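Local coordinates for tail fiber protein (Pseudomonas aeruginosa, PDB 6CL6) that forms the trimeric receptor-binding fiber of the R2 pyocin, a contractile injection system, and probably recognises the surface of target Pseudomonas cells through its C-terminal end, at residues A68-Y73 with A90-A95; G190-F195 with M209-D214; A276-T281 with D292-L297; G326-Q331 with S366-G371; P337-S342 with G358-A363. All coordinates share one frame; numbering follows the deposited sequence.

Interaction 1: A68-Y73 with A90-A95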
# COMPACT_ATOMS: atom_id res chain seq x y z
N ALA A 68 46.96 -21.00 -35.63
CA ALA A 68 47.22 -20.90 -37.06
C ALA A 68 47.64 -19.49 -37.45
O ALA A 68 47.06 -18.48 -36.99
CB ALA A 68 45.96 -21.31 -37.83
N GLY A 69 48.65 -19.42 -38.31
CA GLY A 69 49.23 -18.16 -38.72
C GLY A 69 50.31 -17.61 -37.83
O GLY A 69 50.89 -16.58 -38.18
N ARG A 70 50.62 -18.25 -36.69
CA ARG A 70 51.60 -17.69 -35.75
C ARG A 70 52.77 -18.64 -35.52
O ARG A 70 52.59 -19.87 -35.48
CB ARG A 70 50.96 -17.37 -34.41
CG ARG A 70 50.09 -16.10 -34.51
CD ARG A 70 49.51 -15.75 -33.16
NE ARG A 70 50.54 -15.38 -32.20
CZ ARG A 70 50.30 -15.21 -30.92
NH1 ARG A 70 49.07 -15.39 -30.46
NH2 ARG A 70 51.27 -14.86 -30.10
N TYR A 71 53.95 -18.05 -35.39
CA TYR A 71 55.12 -18.81 -35.00
C TYR A 71 55.09 -19.17 -33.51
O TYR A 71 54.74 -18.36 -32.66
CB TYR A 71 56.40 -18.03 -35.29
CG TYR A 71 56.74 -17.95 -36.77
CD1 TYR A 71 57.46 -18.96 -37.40
CD2 TYR A 71 56.30 -16.88 -37.54
CE1 TYR A 71 57.74 -18.91 -38.74
CE2 TYR A 71 56.60 -16.81 -38.92
CZ TYR A 71 57.32 -17.83 -39.50
OH TYR A 71 57.60 -17.78 -40.83
N PHE A 72 55.47 -20.41 -33.21
CA PHE A 72 55.69 -20.85 -31.84
C PHE A 72 56.99 -21.65 -31.75
O PHE A 72 57.27 -22.51 -32.62
CB PHE A 72 54.51 -21.74 -31.32
CG PHE A 72 53.32 -20.95 -30.88
CD1 PHE A 72 52.54 -20.26 -31.78
CD2 PHE A 72 53.03 -20.84 -29.51
CE1 PHE A 72 51.45 -19.50 -31.34
CE2 PHE A 72 51.94 -20.09 -29.07
CZ PHE A 72 51.16 -19.43 -29.99
N TYR A 73 57.74 -21.41 -30.67
CA TYR A 73 58.78 -22.35 -30.25
C TYR A 73 58.11 -23.60 -29.72
O TYR A 73 57.17 -23.52 -28.91
CB TYR A 73 59.65 -21.75 -29.16
CG TYR A 73 60.36 -20.48 -29.51
CD1 TYR A 73 59.77 -19.25 -29.27
CD2 TYR A 73 61.65 -20.51 -30.01
CE1 TYR A 73 60.47 -18.09 -29.58
CE2 TYR A 73 62.33 -19.39 -30.29
CZ TYR A 73 61.75 -18.19 -30.09
OH TYR A 73 62.50 -17.06 -30.40
N ALA A 90 54.47 -25.55 -26.43
CA ALA A 90 54.58 -24.48 -27.40
C ALA A 90 54.51 -23.14 -26.67
O ALA A 90 53.61 -22.93 -25.83
CB ALA A 90 53.48 -24.59 -28.46
N THR A 91 55.44 -22.25 -26.99
CA THR A 91 55.45 -20.91 -26.44
C THR A 91 55.57 -19.92 -27.60
O THR A 91 56.21 -20.20 -28.61
CB THR A 91 56.58 -20.71 -25.44
OG1 THR A 91 57.82 -21.13 -26.04
CG2 THR A 91 56.30 -21.55 -24.20
N SER A 92 54.93 -18.76 -27.43
CA SER A 92 54.76 -17.83 -28.53
C SER A 92 56.08 -17.20 -28.92
O SER A 92 56.96 -16.96 -28.10
CB SER A 92 53.74 -16.74 -28.14
OG SER A 92 54.10 -16.16 -26.89
N TYR A 93 56.18 -16.85 -30.20
CA TYR A 93 57.34 -16.16 -30.76
C TYR A 93 57.24 -14.64 -30.73
O TYR A 93 58.27 -13.96 -30.78
CB TYR A 93 57.53 -16.62 -32.19
CG TYR A 93 58.70 -16.07 -32.96
CD1 TYR A 93 60.01 -16.36 -32.61
CD2 TYR A 93 58.49 -15.29 -34.08
CE1 TYR A 93 61.07 -15.86 -33.34
CE2 TYR A 93 59.54 -14.77 -34.82
CZ TYR A 93 60.82 -15.06 -34.45
OH TYR A 93 61.86 -14.55 -35.20
N ASN A 94 56.03 -14.08 -30.67
CA ASN A 94 55.86 -12.64 -30.75
C ASN A 94 54.42 -12.28 -30.37
O ASN A 94 53.60 -13.16 -30.14
CB ASN A 94 56.17 -12.15 -32.17
CG ASN A 94 55.15 -12.63 -33.18
OD1 ASN A 94 54.98 -13.81 -33.41
ND2 ASN A 94 54.46 -11.68 -33.81
N ALA A 95 54.16 -10.98 -30.27
CA ALA A 95 52.83 -10.39 -30.19
C ALA A 95 52.18 -10.55 -28.84
O ALA A 95 51.67 -9.56 -28.28
CB ALA A 95 51.92 -10.96 -31.28
O HOH W 1 53.55 -15.78 -32.19
O HOH W 2 53.88 -15.12 -35.57
O HOH W 3 60.85 -14.76 -29.82
O HOH W 4 58.26 -23.88 -25.68
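Two backbone hydrogen bonds pair Tyr73 with Thr91: Thr91 N reaches Tyr73 O at 2.9 Å, in the carbonyl plane, while the return bond from Tyr73 N to Thr91 O is weak. In the next pair toward the hairpin's open end, Phe72 and Ser92 are non-hydrogen-bonded and their side chains diverge. The Phe72 ring, its CG anti to the carbonyl carbon (chi1 -80°), lies along the partner backbone, so that Ser92 CA sits over one ring face, 3.9 Å from the centroid, a CH-pi contact. Beyond this pair, Tyr93 N meets Tyr71 O at 3.2 Å from above the carbonyl plane. Tyr71 and Tyr93 run side by side in the same direction, touching through CB atoms 3.6 Å apart, and Tyr73 crosses Tyr93 obliquely, its CE1 3.5 Å from Tyr93 CD1. This aromatic cluster belongs to the open end of the antiparallel hairpin of strands 72-79 and 85-92, where the two strands part into loops. There Arg70, bent at chi3 (65°), brings its guanidinium to the other segment, NH2 donating to Asn94 O at 2.9 Å, nearly along the C=O axis but with a bent N-H...O angle of 131°. Water 1 accepts from Arg70 NE, and water 2 links Tyr71 N to Asn94 OD1. Farther out, Thr96 takes a second bond from Arg70 NH2, Glu98 forms a salt bridge with NH1, and Ser92 OG is held by Thr96 and Glu98. On the tyrosine side the second subunit closes in: its Asn85 bonds Tyr93 OH, its Ser87 bonds Thr91 OG1, and its Tyr105 ring meets Tyr93.

Interaction 2: G190-F195 with M209-D214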
# COMPACT_ATOMS: atom_id res chain seq x y z
N GLY A 190 25.85 -0.50 -5.28
CA GLY A 190 24.69 -1.34 -5.08
C GLY A 190 23.41 -0.79 -5.67
O GLY A 190 22.32 -1.20 -5.27
N GLU A 191 23.51 0.17 -6.59
CA GLU A 191 22.33 0.72 -7.23
C GLU A 191 21.43 -0.40 -7.69
O GLU A 191 20.24 -0.41 -7.42
CB GLU A 191 22.70 1.64 -8.40
CG GLU A 191 21.50 2.39 -8.99
CD GLU A 191 20.70 1.55 -9.99
OE1 GLU A 191 21.32 0.74 -10.72
OE2 GLU A 191 19.47 1.72 -10.08
N SER A 192 22.01 -1.38 -8.37
CA SER A 192 21.41 -2.70 -8.56
C SER A 192 22.41 -3.61 -9.26
O SER A 192 23.60 -3.29 -9.35
CB SER A 192 20.10 -2.64 -9.34
OG SER A 192 19.42 -3.88 -9.14
N PHE A 193 21.92 -4.76 -9.70
CA PHE A 193 22.64 -5.83 -10.39
C PHE A 193 21.82 -6.10 -11.64
O PHE A 193 20.59 -6.18 -11.56
CB PHE A 193 22.73 -7.07 -9.48
CG PHE A 193 23.66 -8.15 -9.97
CD1 PHE A 193 23.33 -8.98 -11.01
CD2 PHE A 193 24.89 -8.34 -9.32
CE1 PHE A 193 24.23 -9.98 -11.44
CE2 PHE A 193 25.75 -9.34 -9.74
CZ PHE A 193 25.40 -10.15 -10.79
N TYR A 194 22.48 -6.12 -12.80
CA TYR A 194 21.82 -6.17 -14.09
C TYR A 194 22.31 -7.34 -14.93
O TYR A 194 23.47 -7.73 -14.82
CB TYR A 194 22.10 -4.91 -14.92
CG TYR A 194 21.55 -3.63 -14.32
CD1 TYR A 194 22.23 -2.97 -13.29
CD2 TYR A 194 20.41 -3.08 -14.79
CE1 TYR A 194 21.74 -1.83 -12.76
CE2 TYR A 194 19.91 -1.91 -14.27
CZ TYR A 194 20.58 -1.29 -13.26
OH TYR A 194 20.08 -0.10 -12.74
N PHE A 195 21.45 -7.81 -15.84
CA PHE A 195 21.90 -8.86 -16.75
C PHE A 195 21.24 -8.72 -18.13
O PHE A 195 20.13 -8.20 -18.27
CB PHE A 195 21.68 -10.25 -16.14
CG PHE A 195 20.29 -10.53 -15.76
CD1 PHE A 195 19.80 -10.14 -14.52
CD2 PHE A 195 19.43 -11.20 -16.63
CE1 PHE A 195 18.45 -10.39 -14.17
CE2 PHE A 195 18.11 -11.47 -16.30
CZ PHE A 195 17.61 -11.06 -15.06
N MET A 209 17.59 -6.06 -11.36
CA MET A 209 17.12 -6.72 -10.14
C MET A 209 16.39 -5.75 -9.22
O MET A 209 16.82 -4.61 -9.05
CB MET A 209 18.31 -7.34 -9.41
CG MET A 209 17.96 -8.08 -8.14
SD MET A 209 19.41 -8.46 -7.11
CE MET A 209 20.40 -9.51 -8.11
N TRP A 210 15.27 -6.19 -8.65
CA TRP A 210 14.62 -5.50 -7.54
C TRP A 210 15.29 -5.98 -6.25
O TRP A 210 15.42 -7.19 -6.03
CB TRP A 210 13.13 -5.81 -7.46
CG TRP A 210 12.27 -5.18 -8.50
CD1 TRP A 210 11.42 -5.82 -9.36
CD2 TRP A 210 12.16 -3.80 -8.78
NE1 TRP A 210 10.79 -4.91 -10.17
CE2 TRP A 210 11.23 -3.65 -9.83
CE3 TRP A 210 12.75 -2.64 -8.24
CZ2 TRP A 210 10.91 -2.41 -10.38
CZ3 TRP A 210 12.41 -1.41 -8.78
CH2 TRP A 210 11.50 -1.30 -9.83
N HIS A 211 15.68 -5.04 -5.39
CA HIS A 211 16.30 -5.41 -4.13
C HIS A 211 15.76 -4.55 -3.00
O HIS A 211 14.94 -3.64 -3.18
CB HIS A 211 17.84 -5.34 -4.24
CG HIS A 211 18.37 -3.99 -4.58
ND1 HIS A 211 18.45 -2.98 -3.65
CD2 HIS A 211 18.84 -3.49 -5.74
CE1 HIS A 211 18.93 -1.90 -4.23
NE2 HIS A 211 19.18 -2.18 -5.49
N GLY A 212 16.20 -4.90 -1.79
CA GLY A 212 15.69 -4.29 -0.57
C GLY A 212 15.99 -2.81 -0.44
O GLY A 212 15.29 -2.11 0.31
N GLY A 213 17.01 -2.31 -1.14
CA GLY A 213 17.23 -0.89 -1.18
C GLY A 213 16.25 -0.13 -2.05
O GLY A 213 16.11 1.09 -1.91
N ASP A 214 15.55 -0.82 -2.96
CA ASP A 214 14.60 -0.16 -3.83
C ASP A 214 13.28 0.10 -3.12
O ASP A 214 12.72 1.20 -3.23
CB ASP A 214 14.33 -1.02 -5.06
CG ASP A 214 15.54 -1.14 -5.95
OD1 ASP A 214 16.23 -0.13 -6.08
OD2 ASP A 214 15.75 -2.26 -6.49
O HOH W 5 18.84 1.53 -5.51
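Gly190, at positive phi, brings the chain into the turn before strand 193-199, and its carbonyl O bonds Arg207 of the second subunit. At Glu191 the backbone carbonyl is the acceptor: His211 NE2 points at Glu191 O over 2.8 Å with an N-H...O angle of 179°. The oxygen lies exactly in the imidazole plane, yet the donor stands well above the carbonyl plane. The bond places the proton on NE2, whereas ND1 accepts from Gly213 N at 3.0 Å, so the ring is fixed at both nitrogens and is probably neutral. Its chi1 of 61° sets CG in the crowded position between the backbone N and carbonyl carbon. Water 5 joins Glu191 O to Asp214 OD1, and Arg208 forms salt bridges with both Glu191 and Asp214. Ser192, with OG anti to the backbone N, donates along a lone pair of Met209 O at 2.7 Å. Phe193 O then receives Met209 N at 3.0 Å, nearly along the C=O axis, and the Met209 chain, bent at chi3, lays CE 3.6 Å from Phe193 CB. Tyr194 turns away from 209-214, its OH donating to the syn lone pair of Glu191 OE1 at 2.5 Å. The arrangement prolongs the antiparallel pairing of strands 193-199 and 202-208 into the loop leaving this sheet, at a trimer interface where Met209 packs against its copies in both other subunits.

Interaction 3: A276-T281 with D292-L297; sequences AGVPAT and DNDTGL
A tight turn between strands 288-292 and 297-306, with a G1 beta bulge at Gly296 and Leu297 facing Asp292, presents Asn293 and Asp294 to the extended chain that enters the C-terminal sheet after helix 267-274. Both side chains have CG anti to the carbonyl carbon, and both grip backbone or hydroxyl groups of 276-281. Asn293 uses its amide nitrogen twice: ND2 donates to Pro279 O at 2.9 Å, on a lone pair, and to Thr281 OG1 at 3.1 Å. Both acceptors lie in the amide plane and both N-H...O angles are 172°, so the two protons are directed almost straight and the rotation of the amide is fixed. The Thr281 hydroxyl is brought there by chi1 of 49°, between the backbone N and the carbonyl carbon. Asp294 and Val278 lie alongside with their ends pointing opposite ways, and Asp294 OD1 accepts Val278 N on its syn lone pair at 2.9 Å. Val278 CG2 packs 3.6 Å from Asn293 CB. Water 6 donates to both Val278 O and Asp294 OD2, at 2.6 Å from the latter. The turn itself is braced by Asp292, whose OD2 takes a very short bond from Thr295 OG1 on its anti lone pair and another from Trp290 NE1 of the third subunit; Thr295 OG1 closes an ST turn to Leu297 N. Asp294 OD2 also accepts Ala280 N of the third subunit, and a magnesium ion lies about 4 Å from the side chain. One carboxylate thus accepts backbone N-H groups from two chains, which, with a cation nearby, would probably favour its charged form.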
# COMPACT_ATOMS: atom_id res chain seq x y z
N ALA A 276 -57.12 30.97 21.16
CA ALA A 276 -58.35 30.21 21.29
C ALA A 276 -58.91 30.29 22.70
O ALA A 276 -58.16 30.40 23.68
CB ALA A 276 -58.13 28.74 20.92
N GLY A 277 -60.23 30.20 22.80
CA GLY A 277 -60.91 30.13 24.07
C GLY A 277 -61.19 28.69 24.48
O GLY A 277 -60.88 27.73 23.76
N VAL A 278 -61.73 28.55 25.69
CA VAL A 278 -62.04 27.25 26.27
C VAL A 278 -63.55 26.99 26.17
O VAL A 278 -64.34 27.93 25.97
CB VAL A 278 -61.58 27.17 27.75
CG1 VAL A 278 -60.05 27.25 27.85
CG2 VAL A 278 -62.24 28.25 28.61
N PRO A 279 -63.98 25.74 26.26
CA PRO A 279 -65.41 25.46 26.12
C PRO A 279 -66.21 26.00 27.29
O PRO A 279 -65.76 25.98 28.44
CB PRO A 279 -65.49 23.93 26.07
CG PRO A 279 -64.03 23.46 25.76
CD PRO A 279 -63.16 24.51 26.40
N ALA A 280 -67.40 26.49 26.99
CA ALA A 280 -68.37 26.76 28.04
C ALA A 280 -68.96 25.42 28.51
O ALA A 280 -68.96 24.43 27.78
CB ALA A 280 -69.47 27.70 27.54
N THR A 281 -69.41 25.41 29.75
CA THR A 281 -70.05 24.24 30.35
C THR A 281 -71.45 24.64 30.82
O THR A 281 -71.78 25.82 30.92
CB THR A 281 -69.26 23.69 31.52
OG1 THR A 281 -68.92 24.75 32.41
CG2 THR A 281 -67.98 23.02 31.02
N ASP A 292 -69.50 30.57 31.14
CA ASP A 292 -68.44 30.93 30.20
C ASP A 292 -67.11 30.81 30.94
O ASP A 292 -66.75 31.67 31.74
CB ASP A 292 -68.65 32.35 29.67
CG ASP A 292 -67.43 32.84 28.89
OD1 ASP A 292 -66.94 32.09 28.02
OD2 ASP A 292 -66.93 33.94 29.19
N ASN A 293 -66.37 29.76 30.65
CA ASN A 293 -65.11 29.53 31.35
C ASN A 293 -63.99 30.44 30.88
O ASN A 293 -62.99 30.53 31.59
CB ASN A 293 -64.76 28.06 31.22
CG ASN A 293 -65.77 27.18 31.96
OD1 ASN A 293 -65.95 27.32 33.16
ND2 ASN A 293 -66.48 26.34 31.22
N ASP A 294 -64.16 31.15 29.76
CA ASP A 294 -63.21 32.19 29.40
C ASP A 294 -63.19 33.30 30.44
O ASP A 294 -62.13 33.82 30.79
CB ASP A 294 -63.55 32.80 28.03
CG ASP A 294 -63.32 31.85 26.88
OD1 ASP A 294 -62.34 31.08 26.93
OD2 ASP A 294 -64.10 31.88 25.89
N THR A 295 -64.37 33.73 30.90
CA THR A 295 -64.48 34.84 31.82
C THR A 295 -64.98 34.44 33.21
O THR A 295 -64.81 35.22 34.16
CB THR A 295 -65.43 35.91 31.27
OG1 THR A 295 -66.77 35.40 31.21
CG2 THR A 295 -65.01 36.35 29.87
N GLY A 296 -65.62 33.29 33.34
CA GLY A 296 -66.24 32.91 34.60
C GLY A 296 -67.66 33.40 34.79
O GLY A 296 -68.25 33.14 35.84
N LEU A 297 -68.23 34.08 33.80
CA LEU A 297 -69.63 34.51 33.92
C LEU A 297 -70.54 33.29 33.96
O LEU A 297 -70.39 32.34 33.18
CB LEU A 297 -70.00 35.42 32.75
CG LEU A 297 -71.45 35.91 32.70
CD1 LEU A 297 -71.72 36.88 33.83
CD2 LEU A 297 -71.73 36.55 31.37
O HOH W 6 -64.50 29.90 24.22

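Interaction 4: G326-Q331 with S366-G371; sequences GGYANQ and SWEAFG
Most main-chain donors and acceptors facing across this strand pair are matched in three antiparallel hydrogen-bonded pairs. Tyr328 and Glu368 exchange in-plane bonds, Tyr328 N to Glu368 O at 3.0 Å and Glu368 N to Tyr328 O at 3.1 Å. Asn330 and Ser366 also exchange two bonds, Ser366 N in the carbonyl plane of Asn330 O but Asn330 N above that of Ser366 O; Phe370 N to Gly326 O is firm, its reverse weak. Within this chain, strand 324-331 is outermost in the five-stranded antiparallel C-terminal sheet, next to 363-371, in a region whose sequence family is grouped with the H-type lectins, consistent with a lectin-like fold. Tyr328 and Glu368 stand side by side on one sheet face; Tyr328 OH donates to the anti lone pair of Glu368 OE1 at 2.6 Å, with ring and carboxylate planes 79° apart. Glu368 OE2 makes a salt bridge to Arg299 of the second subunit, so the buried carboxylate is probably charged. Asn330 ND2 donates to Ser366 OG at 2.9 Å and also to Phe345 O of the second subunit. Water 7 lies 2.9 Å from Ser366 OG. At the far end, the Phe370 ring turns one face over the backbone N of Gly326.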
# COMPACT_ATOMS: atom_id res chain seq x y z
N GLY A 326 -76.94 40.08 39.32
CA GLY A 326 -78.25 40.60 38.97
C GLY A 326 -79.18 39.48 38.58
O GLY A 326 -78.78 38.31 38.53
N GLY A 327 -80.43 39.85 38.33
CA GLY A 327 -81.46 38.89 37.97
C GLY A 327 -82.78 39.58 37.73
O GLY A 327 -82.90 40.81 37.86
N TYR A 328 -83.76 38.76 37.35
CA TYR A 328 -85.13 39.22 37.13
C TYR A 328 -86.06 38.03 37.32
O TYR A 328 -85.62 36.87 37.35
CB TYR A 328 -85.30 39.81 35.72
CG TYR A 328 -85.36 38.75 34.66
CD1 TYR A 328 -86.54 38.09 34.36
CD2 TYR A 328 -84.21 38.39 33.95
CE1 TYR A 328 -86.60 37.11 33.42
CE2 TYR A 328 -84.25 37.42 32.98
CZ TYR A 328 -85.45 36.77 32.72
OH TYR A 328 -85.52 35.78 31.77
N ALA A 329 -87.36 38.33 37.42
CA ALA A 329 -88.38 37.30 37.42
C ALA A 329 -89.47 37.65 36.42
O ALA A 329 -89.62 38.79 36.00
CB ALA A 329 -89.01 37.15 38.82
N ASN A 330 -90.25 36.63 36.05
CA ASN A 330 -91.26 36.70 35.01
C ASN A 330 -92.49 35.90 35.39
O ASN A 330 -92.37 34.78 35.90
CB ASN A 330 -90.67 36.16 33.68
CG ASN A 330 -91.73 35.68 32.72
OD1 ASN A 330 -92.36 36.49 32.00
ND2 ASN A 330 -91.97 34.39 32.73
N GLN A 331 -93.67 36.49 35.16
CA GLN A 331 -94.94 35.81 35.38
C GLN A 331 -95.18 34.78 34.29
O GLN A 331 -95.17 35.10 33.11
CB GLN A 331 -96.10 36.82 35.40
CG GLN A 331 -96.01 37.90 36.47
CD GLN A 331 -96.43 37.39 37.85
OE1 GLN A 331 -96.93 36.27 37.97
NE2 GLN A 331 -96.24 38.22 38.88
N SER A 366 -90.98 32.44 36.80
CA SER A 366 -89.65 32.01 36.39
C SER A 366 -88.66 33.13 36.68
O SER A 366 -89.04 34.29 36.92
CB SER A 366 -89.62 31.63 34.92
OG SER A 366 -90.00 32.72 34.10
N TRP A 367 -87.37 32.78 36.68
CA TRP A 367 -86.35 33.74 37.01
C TRP A 367 -85.04 33.39 36.30
O TRP A 367 -84.79 32.25 35.92
CB TRP A 367 -86.14 33.79 38.53
CG TRP A 367 -85.67 32.50 39.12
CD1 TRP A 367 -86.45 31.58 39.75
CD2 TRP A 367 -84.34 31.99 39.13
NE1 TRP A 367 -85.67 30.52 40.18
CE2 TRP A 367 -84.38 30.74 39.80
CE3 TRP A 367 -83.12 32.46 38.66
CZ2 TRP A 367 -83.23 29.96 39.99
CZ3 TRP A 367 -81.98 31.67 38.84
CH2 TRP A 367 -82.05 30.45 39.50
N GLU A 368 -84.20 34.42 36.13
CA GLU A 368 -82.84 34.27 35.66
C GLU A 368 -81.92 35.10 36.55
O GLU A 368 -82.32 36.15 37.08
CB GLU A 368 -82.69 34.75 34.22
CG GLU A 368 -82.88 33.69 33.17
CD GLU A 368 -82.42 34.18 31.80
OE1 GLU A 368 -83.19 34.91 31.13
OE2 GLU A 368 -81.27 33.88 31.42
N ALA A 369 -80.69 34.63 36.73
CA ALA A 369 -79.70 35.33 37.52
C ALA A 369 -78.34 35.14 36.86
O ALA A 369 -78.13 34.17 36.15
CB ALA A 369 -79.66 34.81 38.96
N PHE A 370 -77.44 36.10 37.09
CA PHE A 370 -76.10 36.01 36.53
C PHE A 370 -75.10 36.50 37.56
O PHE A 370 -75.43 37.27 38.47
CB PHE A 370 -76.00 36.76 35.19
CG PHE A 370 -76.21 38.24 35.30
CD1 PHE A 370 -77.50 38.77 35.32
CD2 PHE A 370 -75.13 39.11 35.38
CE1 PHE A 370 -77.70 40.13 35.43
CE2 PHE A 370 -75.31 40.47 35.49
CZ PHE A 370 -76.60 40.99 35.51
N GLY A 371 -73.86 36.03 37.42
CA GLY A 371 -72.85 36.40 38.39
C GLY A 371 -71.51 35.73 38.08
O GLY A 371 -71.23 35.40 36.93
O HOH W 7 -87.50 33.27 32.65

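Interaction 5: P337-S342 with G358-A363. With CA (calcium ion), chain L; CA (calcium ion), chain I.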
# COMPACT_ATOMS: atom_id res chain seq x y z
N PRO A 337 -105.56 40.76 33.83
CA PRO A 337 -104.92 42.03 33.42
C PRO A 337 -105.56 43.26 34.02
O PRO A 337 -105.11 44.38 33.72
CB PRO A 337 -105.09 42.01 31.89
CG PRO A 337 -106.34 41.27 31.69
CD PRO A 337 -106.45 40.22 32.79
N GLY A 338 -106.59 43.08 34.86
CA GLY A 338 -107.20 44.16 35.60
C GLY A 338 -106.48 44.59 36.85
O GLY A 338 -106.92 45.53 37.51
N THR A 339 -105.36 43.92 37.20
CA THR A 339 -104.61 44.23 38.40
C THR A 339 -103.12 44.21 38.09
O THR A 339 -102.71 43.84 37.00
CB THR A 339 -104.98 43.24 39.53
OG1 THR A 339 -104.44 43.70 40.76
CG2 THR A 339 -104.43 41.86 39.24
N ASP A 340 -102.31 44.61 39.08
CA ASP A 340 -100.87 44.56 38.92
C ASP A 340 -100.36 43.11 38.95
O ASP A 340 -100.87 42.25 39.68
CB ASP A 340 -100.15 45.36 40.00
CG ASP A 340 -98.61 45.18 39.95
OD1 ASP A 340 -97.95 45.85 39.10
OD2 ASP A 340 -98.05 44.37 40.74
N ALA A 341 -99.35 42.84 38.14
CA ALA A 341 -98.68 41.53 38.14
C ALA A 341 -97.17 41.76 38.05
O ALA A 341 -96.46 41.10 37.30
CB ALA A 341 -99.19 40.63 37.03
N SER A 342 -96.68 42.66 38.87
CA SER A 342 -95.27 43.01 38.90
C SER A 342 -94.44 41.88 39.48
O SER A 342 -94.95 40.96 40.10
CB SER A 342 -95.05 44.29 39.72
OG SER A 342 -95.55 45.41 39.02
N GLY A 358 -96.02 40.51 42.74
CA GLY A 358 -97.03 41.54 42.90
C GLY A 358 -98.43 41.14 42.50
O GLY A 358 -99.35 41.90 42.76
N TYR A 359 -98.62 39.97 41.89
CA TYR A 359 -99.95 39.54 41.47
C TYR A 359 -100.73 39.03 42.68
O TYR A 359 -100.15 38.39 43.56
CB TYR A 359 -99.85 38.43 40.44
CG TYR A 359 -101.19 37.99 39.86
CD1 TYR A 359 -102.05 38.89 39.30
CD2 TYR A 359 -101.54 36.64 39.83
CE1 TYR A 359 -103.28 38.49 38.78
CE2 TYR A 359 -102.71 36.22 39.30
CZ TYR A 359 -103.60 37.16 38.77
OH TYR A 359 -104.78 36.74 38.24
N PHE A 360 -102.05 39.27 42.69
CA PHE A 360 -102.88 39.02 43.87
C PHE A 360 -103.37 37.59 43.97
O PHE A 360 -104.51 37.33 44.39
CB PHE A 360 -104.03 40.02 43.93
CG PHE A 360 -105.06 39.95 42.82
CD1 PHE A 360 -105.04 38.98 41.85
CD2 PHE A 360 -106.08 40.91 42.78
CE1 PHE A 360 -106.03 38.93 40.86
CE2 PHE A 360 -107.07 40.87 41.79
CZ PHE A 360 -107.06 39.89 40.84
N ALA A 361 -102.54 36.62 43.55
CA ALA A 361 -102.85 35.21 43.70
C ALA A 361 -101.55 34.43 43.68
O ALA A 361 -100.56 34.88 43.11
CB ALA A 361 -103.77 34.69 42.59
N GLN A 362 -101.56 33.26 44.31
CA GLN A 362 -100.43 32.34 44.19
C GLN A 362 -100.10 32.14 42.71
O GLN A 362 -101.00 31.92 41.89
CB GLN A 362 -100.78 31.00 44.84
CG GLN A 362 -99.64 29.99 44.84
CD GLN A 362 -99.92 28.74 45.67
OE1 GLN A 362 -99.62 28.70 46.86
NE2 GLN A 362 -100.51 27.73 45.04
N ALA A 363 -98.81 32.20 42.38
CA ALA A 363 -98.45 32.17 40.99
C ALA A 363 -97.03 31.65 40.83
O ALA A 363 -96.17 31.88 41.68
CB ALA A 363 -98.55 33.54 40.31
CA CA L . -104.25 46.34 32.92
CA CA I . -100.92 43.25 43.92
O HOH W 8 -102.26 42.40 42.10
O HOH W 9 -99.07 44.60 42.94
O HOH W 10 -102.10 45.30 43.56
O HOH W 11 -103.02 42.92 45.20
O HOH W 12 -103.30 48.65 32.83
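Thr339 points its methyl into a corner between two rings. CG2 stands over the centre of the Phe360 ring, 3.6 Å from the centroid, a CH-pi contact. The same methyl meets the edge of Tyr359 at CE1, 3.6 Å away, the side chains crossing at about a right angle. With OG1 anti to the backbone N (chi1 -169°), the hydroxyl turns aside to water 8, 2.9 Å from OG1; that water donates to Asp340 O. Ala341 CB rests 4.0 Å from Tyr359 CD1, and Tyr359 OH is held by His336. Asp340 closes an Asx turn, OD2 accepting Ser342 N at 2.9 Å, and OD1 takes a very short bond from Ser342 OG. Gly358 N bonds Ser342 O at 2.9 Å, and Gly358 O binds calcium at 2.4 Å. Waters 8 to 11 also coordinate this ion, with Asp309 of the same chain and Pro337 O of the third subunit; water 9 donates to Asp340 OD2. Pro337 O of this chain binds the corresponding calcium with Asp309, Asp340 and Gly358 of the second subunit. Loop 337-342 leads from strand 324-331 to 343-346, loop 358-363 from 352-357 to 363-371, and shared calcium ions join them across the trimer.

In the fold
The five contacts follow one another along an elongated chain, apart from interaction 5, whose segments fall between the two strands of interaction 4. Interaction 1 sits in the five-stranded sheet near the N-terminal end, and interaction 2, its centre 45 Å from that of interaction 1, at the edge of the next sheet. A further 98 Å separates the centres of interactions 2 and 3. Interactions 3, 4 and 5 share the C-terminal region: 3 and 4 touch where Leu297 packs on Gly371, and Gln331 of interaction 4 probably bonds Ser342 and, weakly, Ala341 of interaction 5. All five border other subunits, consistent with a fiber in which the subunits associate along its whole length.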